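SusD homolog (Bacteroides thetaiotaomicron VPI-5482, PDB 3IV0) probably binds glycans at the outer membrane for import, as other SusD-family proteins do, though its own ligand is not established. Local coordinates at residues G17-A22 against S121-E126; E23-S28 against A102-A107; A53-Y58 against Y67-D72; L299-G304 against T331-S336; E239-A244 against F365-A370. All coordinates share one frame; numbering follows the deposited sequence.

Contact 1 of 5, residues G17-A22 against S121-E126; sequences GNETNA and SRFKAE
The first turn of helix 19-39 packs against helix 117-142 here, with Glu19 and Ala22 meeting the ring of Phe123. Both helices fall in the SusD family region that is grouped with TPR-like helical repeats. The contact is small and buried.

Phe123 presents the edge of its ring. Its CE2 lies 3.9 Å from Glu19 O, and this backbone oxygen sits near the ring plane. Such an approach suits the slightly positive rim of an aromatic ring, although no hydrogen bond is formed. The same CE2 is 4.0 Å from Glu19 CG, so the first part of the glutamate chain also lies along this edge. Ala22 adds its methyl near the ring plane, with CB 4.4 Å from Phe123 CD2.

Glu19 has CG anti to the backbone N (chi1 175°), and its chain stays extended beyond. It crosses the Phe123 side chain at about a right angle, with the carboxylate and ring planes 75° apart. CG packs against the ring edge at CE2, while OE2 goes on to form a salt bridge with Lys119, at the start of helix 117-142. One residue therefore ties the two helices by both packing and charge.

Asn18 is the N-cap of helix 19-39. Its OD1 accepts from Asn21 N at 2.8 Å, with an N-H...O angle of 158°.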
# COMPACT_ATOMS: atom_id res chain seq x y z
N GLY A 17 -7.21 -34.42 0.33
CA GLY A 17 -6.57 -33.55 -0.66
C GLY A 17 -5.08 -33.79 -0.80
O GLY A 17 -4.56 -34.86 -0.46
N ASN A 18 -4.37 -32.78 -1.27
CA ASN A 18 -2.97 -32.89 -1.62
C ASN A 18 -2.38 -31.50 -1.72
O ASN A 18 -3.13 -30.53 -1.62
CB ASN A 18 -2.83 -33.62 -2.97
CG ASN A 18 -3.70 -33.00 -4.06
OD1 ASN A 18 -3.64 -31.79 -4.33
ND2 ASN A 18 -4.53 -33.82 -4.69
N GLU A 19 -1.06 -31.40 -1.87
CA GLU A 19 -0.36 -30.11 -1.98
C GLU A 19 -0.95 -29.21 -3.04
O GLU A 19 -1.06 -27.99 -2.84
CB GLU A 19 1.15 -30.30 -2.26
CG GLU A 19 1.94 -29.00 -2.50
CD GLU A 19 3.44 -29.21 -2.77
OE1 GLU A 19 4.01 -30.21 -2.27
OE2 GLU A 19 4.05 -28.35 -3.47
N THR A 20 -1.27 -29.76 -4.19
CA THR A 20 -1.77 -28.97 -5.30
C THR A 20 -3.08 -28.27 -4.95
O THR A 20 -3.25 -27.05 -5.20
CB THR A 20 -1.95 -29.88 -6.55
OG1 THR A 20 -0.66 -30.39 -6.91
CG2 THR A 20 -2.52 -29.10 -7.71
N ASN A 21 -3.99 -28.97 -4.30
CA ASN A 21 -5.27 -28.38 -3.93
C ASN A 21 -5.09 -27.39 -2.77
O ASN A 21 -5.75 -26.34 -2.75
CB ASN A 21 -6.25 -29.48 -3.59
CG ASN A 21 -6.57 -30.34 -4.79
OD1 ASN A 21 -6.14 -30.04 -5.91
ND2 ASN A 21 -7.32 -31.40 -4.58
N ALA A 22 -4.20 -27.70 -1.85
CA ALA A 22 -3.92 -26.76 -0.77
C ALA A 22 -3.33 -25.47 -1.34
O ALA A 22 -3.70 -24.38 -0.89
CB ALA A 22 -2.99 -27.36 0.28
N SER A 121 4.44 -25.83 5.85
CA SER A 121 4.86 -24.71 6.68
C SER A 121 4.84 -23.41 5.90
O SER A 121 4.42 -22.37 6.44
CB SER A 121 6.26 -24.92 7.23
OG SER A 121 6.28 -26.05 8.09
N ARG A 122 5.26 -23.43 4.65
CA ARG A 122 5.26 -22.23 3.83
C ARG A 122 3.84 -21.73 3.60
O ARG A 122 3.59 -20.52 3.72
CB ARG A 122 5.93 -22.52 2.50
CG ARG A 122 5.94 -21.31 1.56
CD ARG A 122 6.77 -21.54 0.33
NE ARG A 122 8.13 -21.80 0.72
CZ ARG A 122 9.09 -22.24 -0.06
NH1 ARG A 122 8.84 -22.46 -1.35
NH2 ARG A 122 10.29 -22.46 0.45
N PHE A 123 2.89 -22.59 3.29
CA PHE A 123 1.54 -22.16 2.99
C PHE A 123 0.90 -21.58 4.24
O PHE A 123 0.12 -20.63 4.17
CB PHE A 123 0.71 -23.31 2.39
CG PHE A 123 1.22 -23.84 1.05
CD1 PHE A 123 2.19 -23.19 0.32
CD2 PHE A 123 0.66 -24.99 0.52
CE1 PHE A 123 2.63 -23.71 -0.90
CE2 PHE A 123 1.09 -25.51 -0.70
CZ PHE A 123 2.06 -24.89 -1.40
N LYS A 124 1.21 -22.15 5.39
CA LYS A 124 0.72 -21.61 6.64
C LYS A 124 1.30 -20.21 6.80
O LYS A 124 0.56 -19.28 7.18
CB LYS A 124 1.12 -22.47 7.83
CG LYS A 124 0.36 -23.79 7.95
CD LYS A 124 0.90 -24.58 9.17
CE LYS A 124 0.24 -25.91 9.36
NZ LYS A 124 1.05 -26.67 10.38
N ALA A 125 2.60 -20.04 6.61
CA ALA A 125 3.25 -18.72 6.76
C ALA A 125 2.64 -17.70 5.81
O ALA A 125 2.37 -16.54 6.21
CB ALA A 125 4.72 -18.83 6.52
N GLU A 126 2.39 -18.09 4.56
CA GLU A 126 1.76 -17.20 3.62
C GLU A 126 0.35 -16.83 4.01
O GLU A 126 -0.06 -15.65 3.87
CB GLU A 126 1.75 -17.84 2.22
CG GLU A 126 3.09 -18.00 1.59
CD GLU A 126 2.97 -18.50 0.19
OE1 GLU A 126 2.40 -17.78 -0.64
OE2 GLU A 126 3.40 -19.62 -0.12

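Contact 2 of 5, residues E23-S28 against A102-A107; sequences EAFLLS and ANILLA
Phe25 reaches across to Ile104 and Leu105 with CZ and one side of its ring. CZ touches Ile104 CG2 at 3.8 Å. The two side chains cross at about a right angle, and the isoleucine touches with its CG2 branch. Leu105 comes alongside instead, running past the phenylalanine in the opposite direction. Its CB lies 4.1 Å from Phe25 CE1, and CD1 of the ring is equally near. With CG anti to the backbone N (chi1 -168°), the Phe25 ring is carried out toward the facing helix.

Leu105 continues to the next residue. Its CD1 rests on Leu26 CB at 3.8 Å, a methyl set against a methylene close to the backbone.

These side chains join an antiparallel helix pair, helix 19-39 and helix 93-108. The short segments run at 155° to each other, and their axes come within 10.0 Å. The family region is assigned to a TPR-like clan, consistent with such paired helices. Trp14 extends the apolar patch: it meets Phe25 edge-to-face and also touches Ile104.

An alanine at Phe25 would probably open a gap beside Ile104 and Leu105 and leave Trp14 without its aromatic mate.

The polar side chains find partners away from the ring. Glu23 is paired with Arg199 through its OE2. Ser28 OG turns back on its own helix and donates to Phe25 O at 2.6 Å, in the carbonyl plane and on a lone pair.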
# COMPACT_ATOMS: atom_id res chain seq x y z
N GLU A 23 -2.44 -25.58 -2.32
CA GLU A 23 -1.87 -24.40 -2.95
C GLU A 23 -2.92 -23.60 -3.71
O GLU A 23 -2.90 -22.38 -3.65
CB GLU A 23 -0.69 -24.74 -3.84
CG GLU A 23 0.11 -23.50 -4.30
CD GLU A 23 1.51 -23.84 -4.77
OE1 GLU A 23 1.71 -24.95 -5.32
OE2 GLU A 23 2.43 -23.00 -4.60
N ALA A 24 -3.84 -24.25 -4.42
CA ALA A 24 -4.94 -23.55 -5.08
C ALA A 24 -5.78 -22.79 -4.07
O ALA A 24 -6.21 -21.65 -4.34
CB ALA A 24 -5.80 -24.53 -5.94
N PHE A 25 -6.03 -23.40 -2.92
CA PHE A 25 -6.79 -22.73 -1.89
C PHE A 25 -6.03 -21.49 -1.39
O PHE A 25 -6.61 -20.43 -1.27
CB PHE A 25 -7.13 -23.68 -0.76
CG PHE A 25 -8.14 -23.14 0.19
CD1 PHE A 25 -7.76 -22.34 1.23
CD2 PHE A 25 -9.49 -23.38 0.02
CE1 PHE A 25 -8.67 -21.83 2.09
CE2 PHE A 25 -10.42 -22.87 0.90
CZ PHE A 25 -10.00 -22.07 1.93
N LEU A 26 -4.73 -21.64 -1.13
CA LEU A 26 -3.90 -20.48 -0.76
C LEU A 26 -3.98 -19.40 -1.82
O LEU A 26 -4.16 -18.21 -1.51
CB LEU A 26 -2.49 -20.95 -0.50
CG LEU A 26 -1.46 -19.83 -0.26
CD1 LEU A 26 -1.84 -19.06 1.01
CD2 LEU A 26 -0.05 -20.40 -0.19
N LEU A 27 -3.90 -19.76 -3.09
CA LEU A 27 -3.93 -18.76 -4.10
C LEU A 27 -5.28 -18.03 -4.16
O LEU A 27 -5.32 -16.89 -4.59
CB LEU A 27 -3.52 -19.34 -5.46
CG LEU A 27 -2.03 -19.59 -5.62
CD1 LEU A 27 -1.82 -20.42 -6.88
CD2 LEU A 27 -1.24 -18.31 -5.73
N SER A 28 -6.37 -18.66 -3.73
CA SER A 28 -7.66 -18.01 -3.69
C SER A 28 -7.66 -16.90 -2.62
O SER A 28 -8.45 -15.98 -2.71
CB SER A 28 -8.79 -19.02 -3.43
OG SER A 28 -8.89 -19.40 -2.07
N ALA A 102 -7.99 -17.68 5.02
CA ALA A 102 -6.75 -17.91 5.75
C ALA A 102 -7.03 -18.70 7.01
O ALA A 102 -6.29 -19.62 7.34
CB ALA A 102 -6.03 -16.56 6.09
N ASN A 103 -8.06 -18.30 7.75
CA ASN A 103 -8.42 -19.02 8.97
C ASN A 103 -8.71 -20.49 8.67
O ASN A 103 -8.28 -21.38 9.43
CB ASN A 103 -9.62 -18.36 9.64
CG ASN A 103 -9.31 -16.97 10.23
OD1 ASN A 103 -8.15 -16.63 10.46
ND2 ASN A 103 -10.34 -16.21 10.51
N ILE A 104 -9.43 -20.75 7.59
CA ILE A 104 -9.73 -22.12 7.18
C ILE A 104 -8.47 -22.88 6.85
O ILE A 104 -8.27 -23.99 7.33
CB ILE A 104 -10.73 -22.15 6.02
CG1 ILE A 104 -12.11 -21.69 6.49
CG2 ILE A 104 -10.78 -23.56 5.38
CD1 ILE A 104 -13.06 -21.30 5.42
N LEU A 105 -7.62 -22.33 6.01
CA LEU A 105 -6.38 -23.04 5.66
C LEU A 105 -5.60 -23.38 6.93
O LEU A 105 -5.08 -24.50 7.09
CB LEU A 105 -5.53 -22.21 4.68
CG LEU A 105 -4.22 -22.85 4.22
CD1 LEU A 105 -3.76 -22.38 2.84
CD2 LEU A 105 -3.08 -22.60 5.19
N LEU A 106 -5.48 -22.43 7.84
CA LEU A 106 -4.67 -22.67 9.02
C LEU A 106 -5.30 -23.79 9.89
O LEU A 106 -4.57 -24.57 10.51
CB LEU A 106 -4.46 -21.37 9.82
CG LEU A 106 -3.58 -20.36 9.09
CD1 LEU A 106 -3.75 -18.98 9.71
CD2 LEU A 106 -2.12 -20.83 9.12
N ALA A 107 -6.62 -23.87 9.91
CA ALA A 107 -7.34 -24.88 10.70
C ALA A 107 -7.33 -26.25 10.05
O ALA A 107 -7.50 -27.28 10.77
CB ALA A 107 -8.77 -24.42 10.90

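Contact 3 of 5, residues A53-Y58 against Y67-D72; sequences APITAY and YLANND
A helix C-terminus closed by a Schellman motif packs here on an inverse gamma turn and the short strand after it, with Ala69 set against Ala53 and Ile55. Helix 63-69 ends at this point, and strand 55-57 begins just after the turn centred on Pro54.

One methyl carries the contact. Ala69 CB lies 3.5 Å from Ala53 O and 3.9 Å from Ile55 O. It therefore faces two backbone carbonyl oxygens of the opposite segment. Ile55 adds its side chain, with CG1 4.2 Å from the same CB. A chi1 of 60° brings CG1 round to this position, while the isoleucine also packs on Phe300 and Tyr302 of the neighbouring strand.

Ala53 O has a second role. It receives a weak bond from Ile55 N at 2.8 Å, which closes the gamma turn. On the helix side, Asn71 takes a positive phi of 57°. Asp72 N then reaches back to Tyr67 O at 2.9 Å, and Asn71 N to Leu68 O at 3.1 Å. A backbone bond between Leu68 and Cys52 joins the two parts of the chain nearby.

No hydrogen bond crosses between 53-58 and 67-72. The fit is one of shape, and a side chain as small as alanine lets the helix end sit close to the strand backbone.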
# COMPACT_ATOMS: atom_id res chain seq x y z
N ALA A 53 -5.24 14.42 -1.39
CA ALA A 53 -4.23 14.80 -2.35
C ALA A 53 -4.65 16.10 -3.08
O ALA A 53 -5.85 16.30 -3.31
CB ALA A 53 -4.01 13.67 -3.37
N PRO A 54 -3.68 16.93 -3.43
CA PRO A 54 -3.95 18.19 -4.16
C PRO A 54 -4.17 17.92 -5.65
O PRO A 54 -3.36 18.30 -6.51
CB PRO A 54 -2.71 19.01 -3.87
CG PRO A 54 -1.63 18.03 -3.78
CD PRO A 54 -2.25 16.80 -3.12
N ILE A 55 -5.31 17.28 -5.93
CA ILE A 55 -5.66 16.83 -7.26
C ILE A 55 -6.97 17.47 -7.70
O ILE A 55 -7.84 17.80 -6.89
CB ILE A 55 -5.73 15.29 -7.34
CG1 ILE A 55 -6.78 14.69 -6.40
CG2 ILE A 55 -4.35 14.69 -7.12
CD1 ILE A 55 -6.93 13.16 -6.58
N THR A 56 -7.09 17.61 -9.02
CA THR A 56 -8.28 18.17 -9.63
C THR A 56 -8.67 17.36 -10.85
O THR A 56 -7.82 17.02 -11.64
CB THR A 56 -8.02 19.63 -10.07
OG1 THR A 56 -7.57 20.40 -8.96
CG2 THR A 56 -9.28 20.24 -10.65
N ALA A 57 -9.96 17.05 -10.98
CA ALA A 57 -10.49 16.35 -12.16
C ALA A 57 -10.53 17.26 -13.36
O ALA A 57 -10.85 18.42 -13.23
CB ALA A 57 -11.89 15.81 -11.87
N TYR A 58 -10.23 16.70 -14.52
CA TYR A 58 -10.41 17.46 -15.76
C TYR A 58 -11.90 17.57 -16.13
O TYR A 58 -12.26 18.51 -16.81
CB TYR A 58 -9.61 16.82 -16.88
CG TYR A 58 -8.14 17.10 -16.78
CD1 TYR A 58 -7.60 18.27 -17.32
CD2 TYR A 58 -7.27 16.19 -16.18
CE1 TYR A 58 -6.26 18.54 -17.22
CE2 TYR A 58 -5.91 16.45 -16.09
CZ TYR A 58 -5.40 17.62 -16.63
OH TYR A 58 -4.04 17.85 -16.53
N TYR A 67 -14.38 14.89 -3.99
CA TYR A 67 -14.73 14.35 -2.69
C TYR A 67 -13.52 13.76 -1.98
O TYR A 67 -13.28 14.02 -0.78
CB TYR A 67 -15.83 13.31 -2.80
CG TYR A 67 -17.15 13.81 -3.35
CD1 TYR A 67 -17.61 15.11 -3.15
CD2 TYR A 67 -17.98 12.94 -4.03
CE1 TYR A 67 -18.85 15.51 -3.65
CE2 TYR A 67 -19.19 13.33 -4.51
CZ TYR A 67 -19.62 14.60 -4.32
OH TYR A 67 -20.86 14.94 -4.82
N LEU A 68 -12.73 12.96 -2.68
CA LEU A 68 -11.52 12.40 -2.07
C LEU A 68 -10.54 13.48 -1.68
O LEU A 68 -10.04 13.49 -0.54
CB LEU A 68 -10.87 11.38 -3.01
CG LEU A 68 -11.67 10.09 -3.10
CD1 LEU A 68 -11.25 9.31 -4.32
CD2 LEU A 68 -11.54 9.25 -1.82
N ALA A 69 -10.29 14.41 -2.59
CA ALA A 69 -9.35 15.50 -2.34
C ALA A 69 -9.69 16.27 -1.08
O ALA A 69 -8.80 16.73 -0.36
CB ALA A 69 -9.33 16.47 -3.53
N ASN A 70 -10.98 16.44 -0.85
CA ASN A 70 -11.52 17.26 0.23
C ASN A 70 -11.93 16.50 1.46
O ASN A 70 -12.48 17.06 2.40
CB ASN A 70 -12.72 18.04 -0.28
CG ASN A 70 -12.37 19.06 -1.35
OD1 ASN A 70 -11.26 19.59 -1.37
ND2 ASN A 70 -13.32 19.32 -2.25
N ASN A 71 -11.70 15.18 1.46
CA ASN A 71 -12.14 14.35 2.57
C ASN A 71 -13.64 14.45 2.84
O ASN A 71 -14.09 14.25 3.97
CB ASN A 71 -11.30 14.63 3.84
CG ASN A 71 -11.43 13.53 4.88
OD1 ASN A 71 -11.45 12.34 4.51
ND2 ASN A 71 -11.57 13.89 6.14
N ASP A 72 -14.42 14.65 1.76
CA ASP A 72 -15.87 14.73 1.85
C ASP A 72 -16.45 13.34 1.66
O ASP A 72 -17.16 13.06 0.68
CB ASP A 72 -16.38 15.69 0.75
CG ASP A 72 -17.79 16.26 1.03
OD1 ASP A 72 -18.58 15.78 1.89
OD2 ASP A 72 -18.13 17.21 0.28

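Contact 4 of 5, residues L299-G304 against T331-S336; sequences LFCYSG and TSVSSS
Two flat rings flank Cys301 in the strand, and their CB atoms point away from the side where its SG meets Val333. The Phe300 ring takes CE1 of Tyr302 at its edge, in plane, and the nearest ring atom, Phe300 CE1, is 3.9 Å away. Both rings also touch Ile55. Strand 300-302 thus keeps its aromatic residues on one face and turns Cys301 to the other.

On the strand side, Cys301 makes the contact with the loop 331-336. Its SG sits between the backbone N and the carbonyl carbon (chi1 65°), where it points at the loop. It lies 4.0 Å from Ser332 O and 4.2 Å from Val333 CG2. CG2 of the valine meets the sulfur, while CG1 packs on Thr56 of the paired strand 55-57. The loop therefore lies over the small antiparallel sheet rather than joining it as a third strand.

The loop has its own internal tie. Ser332 OG accepts from Ser334 N at 2.9 Å, an ST turn. At the far end of the strand, Ser303 caps helix 304-310 through a bond from Tyr306 N to its OG. Gly304 then faces Thr331 without touching it; a CB on this glycine would stand about 3.4 Å from Thr331 N.

No hydrogen bond links 299-304 to 331-336. The sulfur meets a methyl and a carbonyl oxygen at van der Waals range, so no directional bond between the two segments fixes the loop on the strand; the ST turn is a separate, internal tie.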
# COMPACT_ATOMS: atom_id res chain seq x y z
N LEU A 299 -7.84 11.49 -16.06
CA LEU A 299 -8.88 11.71 -15.07
C LEU A 299 -8.60 12.92 -14.18
O LEU A 299 -9.50 13.71 -13.89
CB LEU A 299 -9.02 10.45 -14.19
CG LEU A 299 -10.08 10.52 -13.11
CD1 LEU A 299 -11.45 10.40 -13.74
CD2 LEU A 299 -9.90 9.37 -12.09
N PHE A 300 -7.36 13.06 -13.71
CA PHE A 300 -7.00 14.15 -12.82
C PHE A 300 -5.54 14.50 -12.93
O PHE A 300 -4.75 13.78 -13.51
CB PHE A 300 -7.37 13.85 -11.34
CG PHE A 300 -6.62 12.69 -10.71
CD1 PHE A 300 -5.32 12.85 -10.20
CD2 PHE A 300 -7.22 11.47 -10.57
CE1 PHE A 300 -4.65 11.80 -9.59
CE2 PHE A 300 -6.54 10.40 -9.98
CZ PHE A 300 -5.28 10.57 -9.48
N CYS A 301 -5.20 15.64 -12.35
CA CYS A 301 -3.83 16.07 -12.24
C CYS A 301 -3.53 16.66 -10.87
O CYS A 301 -4.41 17.11 -10.16
CB CYS A 301 -3.48 17.09 -13.34
SG CYS A 301 -4.35 18.67 -13.27
N TYR A 302 -2.24 16.67 -10.56
CA TYR A 302 -1.72 17.26 -9.33
C TYR A 302 -1.45 18.74 -9.51
O TYR A 302 -0.98 19.16 -10.57
CB TYR A 302 -0.39 16.58 -8.96
CG TYR A 302 -0.59 15.21 -8.32
CD1 TYR A 302 -0.81 14.11 -9.10
CD2 TYR A 302 -0.63 15.08 -6.95
CE1 TYR A 302 -1.00 12.86 -8.53
CE2 TYR A 302 -0.83 13.81 -6.36
CZ TYR A 302 -1.01 12.74 -7.17
OH TYR A 302 -1.22 11.49 -6.63
N SER A 303 -1.70 19.50 -8.47
CA SER A 303 -1.32 20.91 -8.42
C SER A 303 0.13 21.12 -8.83
O SER A 303 1.04 20.49 -8.32
CB SER A 303 -1.53 21.41 -6.99
OG SER A 303 -0.81 22.57 -6.69
N GLY A 304 0.36 22.10 -9.69
CA GLY A 304 1.72 22.48 -10.04
C GLY A 304 2.47 23.09 -8.89
O GLY A 304 3.66 22.87 -8.77
N THR A 331 0.02 24.98 -13.74
CA THR A 331 -1.07 25.26 -12.83
C THR A 331 -2.40 25.17 -13.57
O THR A 331 -3.45 25.44 -12.99
CB THR A 331 -0.93 26.61 -12.14
OG1 THR A 331 -0.83 27.64 -13.13
CG2 THR A 331 0.30 26.66 -11.25
N SER A 332 -2.36 24.77 -14.83
CA SER A 332 -3.58 24.56 -15.60
C SER A 332 -4.31 23.28 -15.18
O SER A 332 -3.68 22.23 -14.99
CB SER A 332 -3.27 24.49 -17.11
OG SER A 332 -4.40 24.07 -17.85
N VAL A 333 -5.62 23.39 -15.02
CA VAL A 333 -6.48 22.22 -14.91
C VAL A 333 -7.38 22.13 -16.13
O VAL A 333 -8.47 21.53 -16.07
CB VAL A 333 -7.33 22.24 -13.64
CG1 VAL A 333 -8.30 21.07 -13.64
CG2 VAL A 333 -6.43 22.18 -12.43
N SER A 334 -6.90 22.68 -17.24
CA SER A 334 -7.66 22.73 -18.49
C SER A 334 -7.50 21.50 -19.37
O SER A 334 -6.40 21.04 -19.63
CB SER A 334 -7.25 23.96 -19.31
OG SER A 334 -7.29 25.13 -18.52
N SER A 335 -8.65 20.99 -19.79
CA SER A 335 -8.79 20.11 -20.94
C SER A 335 -7.80 20.35 -22.08
O SER A 335 -7.27 19.42 -22.67
CB SER A 335 -10.18 20.38 -21.51
OG SER A 335 -10.38 21.79 -21.57
N SER A 336 -7.61 21.61 -22.43
CA SER A 336 -6.76 21.97 -23.56
C SER A 336 -5.25 21.82 -23.27
O SER A 336 -4.45 21.75 -24.20
CB SER A 336 -7.05 23.41 -23.97
OG SER A 336 -6.68 24.30 -22.94

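Contact 5 of 5, residues E239-A244 against F365-A370; sequences ERNNGA and FRYAGA
Tyr367 OH is gripped from several directions. It donates to Glu239 OE2 at 2.5 Å, accepts from a water at 2.7 Å, and is also bonded to Arg394 NH2. Tyr367 stands in the first turn of helix 367-381, right after the N-cap residue Arg366. Glu239 comes from the loop after helix 224-238, and Arg394 from helix 385-398, so the contact pins that loop to the helix in the SusD family region.

Glu239 approaches the phenol at the ring edge, in plane. Its OE2 uses the syn lone pair, and the carboxylate and ring planes are only 26° apart. The chain is bent at chi2 (-57°), which brings the carboxylate to the edge of the ring at the hydroxyl. Its other oxygen, OE1, forms a salt bridge with Arg394 NH1. The arginine thus holds both carboxylate and phenol, and its charge probably strengthens the short bond between them. An alanine in place of Glu239 would probably leave the tyrosine proton without its acceptor and Arg394 without its carboxylate partner.

Asn241 joins through the water. Its ND2 donates to that water at 2.9 Å and also to Leu238 O. The amide plane stands nearly perpendicular to the ring, at 87°.

Asn241 opens a type I' turn, with Asn242 and Gly243 at its corners, both with positive phi. The turn closes with Ala244 N bonded to Asn241 O at 3.2 Å.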
# COMPACT_ATOMS: atom_id res chain seq x y z
N GLU A 239 18.39 -5.80 6.18
CA GLU A 239 19.70 -5.60 5.59
C GLU A 239 20.60 -6.82 5.71
O GLU A 239 21.76 -6.77 5.29
CB GLU A 239 20.35 -4.37 6.20
CG GLU A 239 19.69 -3.08 5.72
CD GLU A 239 19.71 -2.99 4.20
OE1 GLU A 239 20.72 -2.52 3.64
OE2 GLU A 239 18.73 -3.43 3.57
N ARG A 240 20.07 -7.92 6.21
CA ARG A 240 20.75 -9.23 6.16
C ARG A 240 20.33 -10.05 4.93
O ARG A 240 20.64 -11.25 4.79
CB ARG A 240 20.46 -10.02 7.44
CG ARG A 240 21.02 -9.35 8.68
CD ARG A 240 20.76 -10.10 9.97
NE ARG A 240 21.26 -9.27 11.06
CZ ARG A 240 20.52 -8.70 12.00
NH1 ARG A 240 19.21 -8.93 12.13
NH2 ARG A 240 21.14 -7.95 12.89
N ASN A 241 19.65 -9.42 3.99
CA ASN A 241 19.14 -10.13 2.81
C ASN A 241 20.22 -10.59 1.82
O ASN A 241 19.93 -11.32 0.88
CB ASN A 241 18.10 -9.26 2.08
CG ASN A 241 18.72 -8.13 1.31
OD1 ASN A 241 19.22 -8.36 0.19
ND2 ASN A 241 18.66 -6.90 1.82
N ASN A 242 21.45 -10.13 2.02
CA ASN A 242 22.64 -10.61 1.28
C ASN A 242 22.50 -10.49 -0.22
O ASN A 242 22.89 -11.42 -0.96
CB ASN A 242 23.05 -12.03 1.64
CG ASN A 242 24.53 -12.30 1.32
OD1 ASN A 242 25.34 -11.37 1.25
ND2 ASN A 242 24.88 -13.57 1.12
N GLY A 243 21.99 -9.36 -0.68
CA GLY A 243 21.92 -9.06 -2.10
C GLY A 243 20.66 -9.52 -2.81
O GLY A 243 20.53 -9.29 -4.02
N ALA A 244 19.72 -10.14 -2.10
CA ALA A 244 18.43 -10.50 -2.68
C ALA A 244 17.68 -9.28 -3.17
O ALA A 244 16.99 -9.34 -4.21
CB ALA A 244 17.60 -11.25 -1.70
N PHE A 365 4.72 -2.95 -1.34
CA PHE A 365 5.90 -2.60 -0.56
C PHE A 365 7.09 -2.81 -1.45
O PHE A 365 7.21 -3.85 -2.11
CB PHE A 365 6.04 -3.50 0.66
CG PHE A 365 4.88 -3.46 1.63
CD1 PHE A 365 4.34 -2.25 2.10
CD2 PHE A 365 4.36 -4.67 2.14
CE1 PHE A 365 3.30 -2.25 2.99
CE2 PHE A 365 3.30 -4.64 3.06
CZ PHE A 365 2.77 -3.43 3.45
N ARG A 366 8.02 -1.86 -1.46
CA ARG A 366 9.28 -2.11 -2.16
C ARG A 366 10.47 -1.59 -1.38
O ARG A 366 10.33 -0.90 -0.35
CB ARG A 366 9.28 -1.59 -3.58
CG ARG A 366 9.17 -0.12 -3.70
CD ARG A 366 9.27 0.29 -5.18
NE ARG A 366 8.86 1.68 -5.37
CZ ARG A 366 9.71 2.70 -5.56
NH1 ARG A 366 11.01 2.54 -5.56
NH2 ARG A 366 9.22 3.90 -5.76
N TYR A 367 11.66 -1.97 -1.81
CA TYR A 367 12.86 -1.81 -0.99
C TYR A 367 13.17 -0.35 -0.71
O TYR A 367 13.57 -0.03 0.41
CB TYR A 367 14.00 -2.55 -1.67
CG TYR A 367 15.28 -2.68 -0.89
CD1 TYR A 367 15.33 -3.13 0.42
CD2 TYR A 367 16.49 -2.43 -1.53
CE1 TYR A 367 16.56 -3.25 1.09
CE2 TYR A 367 17.71 -2.61 -0.89
CZ TYR A 367 17.72 -2.97 0.41
OH TYR A 367 18.93 -3.13 1.05
N ALA A 368 12.96 0.57 -1.64
CA ALA A 368 13.23 1.98 -1.35
C ALA A 368 12.34 2.46 -0.23
O ALA A 368 12.77 3.24 0.63
CB ALA A 368 13.01 2.88 -2.60
N GLY A 369 11.07 2.06 -0.27
CA GLY A 369 10.13 2.42 0.81
C GLY A 369 10.60 1.93 2.15
O GLY A 369 10.57 2.68 3.14
N ALA A 370 10.99 0.66 2.23
CA ALA A 370 11.42 0.07 3.48
C ALA A 370 12.68 0.72 4.03
O ALA A 370 12.75 0.97 5.22
CB ALA A 370 11.62 -1.43 3.30
O HOH W 1 20.15 -5.32 -0.08

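How the contacts relate
Contacts 1 and 2 share helix 19-39, which packs on helix 117-142 in one and helix 93-108 in the other. Their centres are 7 Å apart, and Phe123 of contact 1 packs on Glu23 and Leu26 of contact 2. Contacts 3 and 4 form a second pair across the chain's centre. They meet through strands 55-57 and 300-302, where Thr56 N and Cys301 O lie 3.0 Å apart. Contact 5 stands apart, about 12 Å from contact 1 at the nearest atoms. Contacts 1, 3 and 5 are buried; 2 and 4 are partly so. The first four rest on packing, while contact 5 alone has a direct hydrogen bond across its segments, backed by a bridging water.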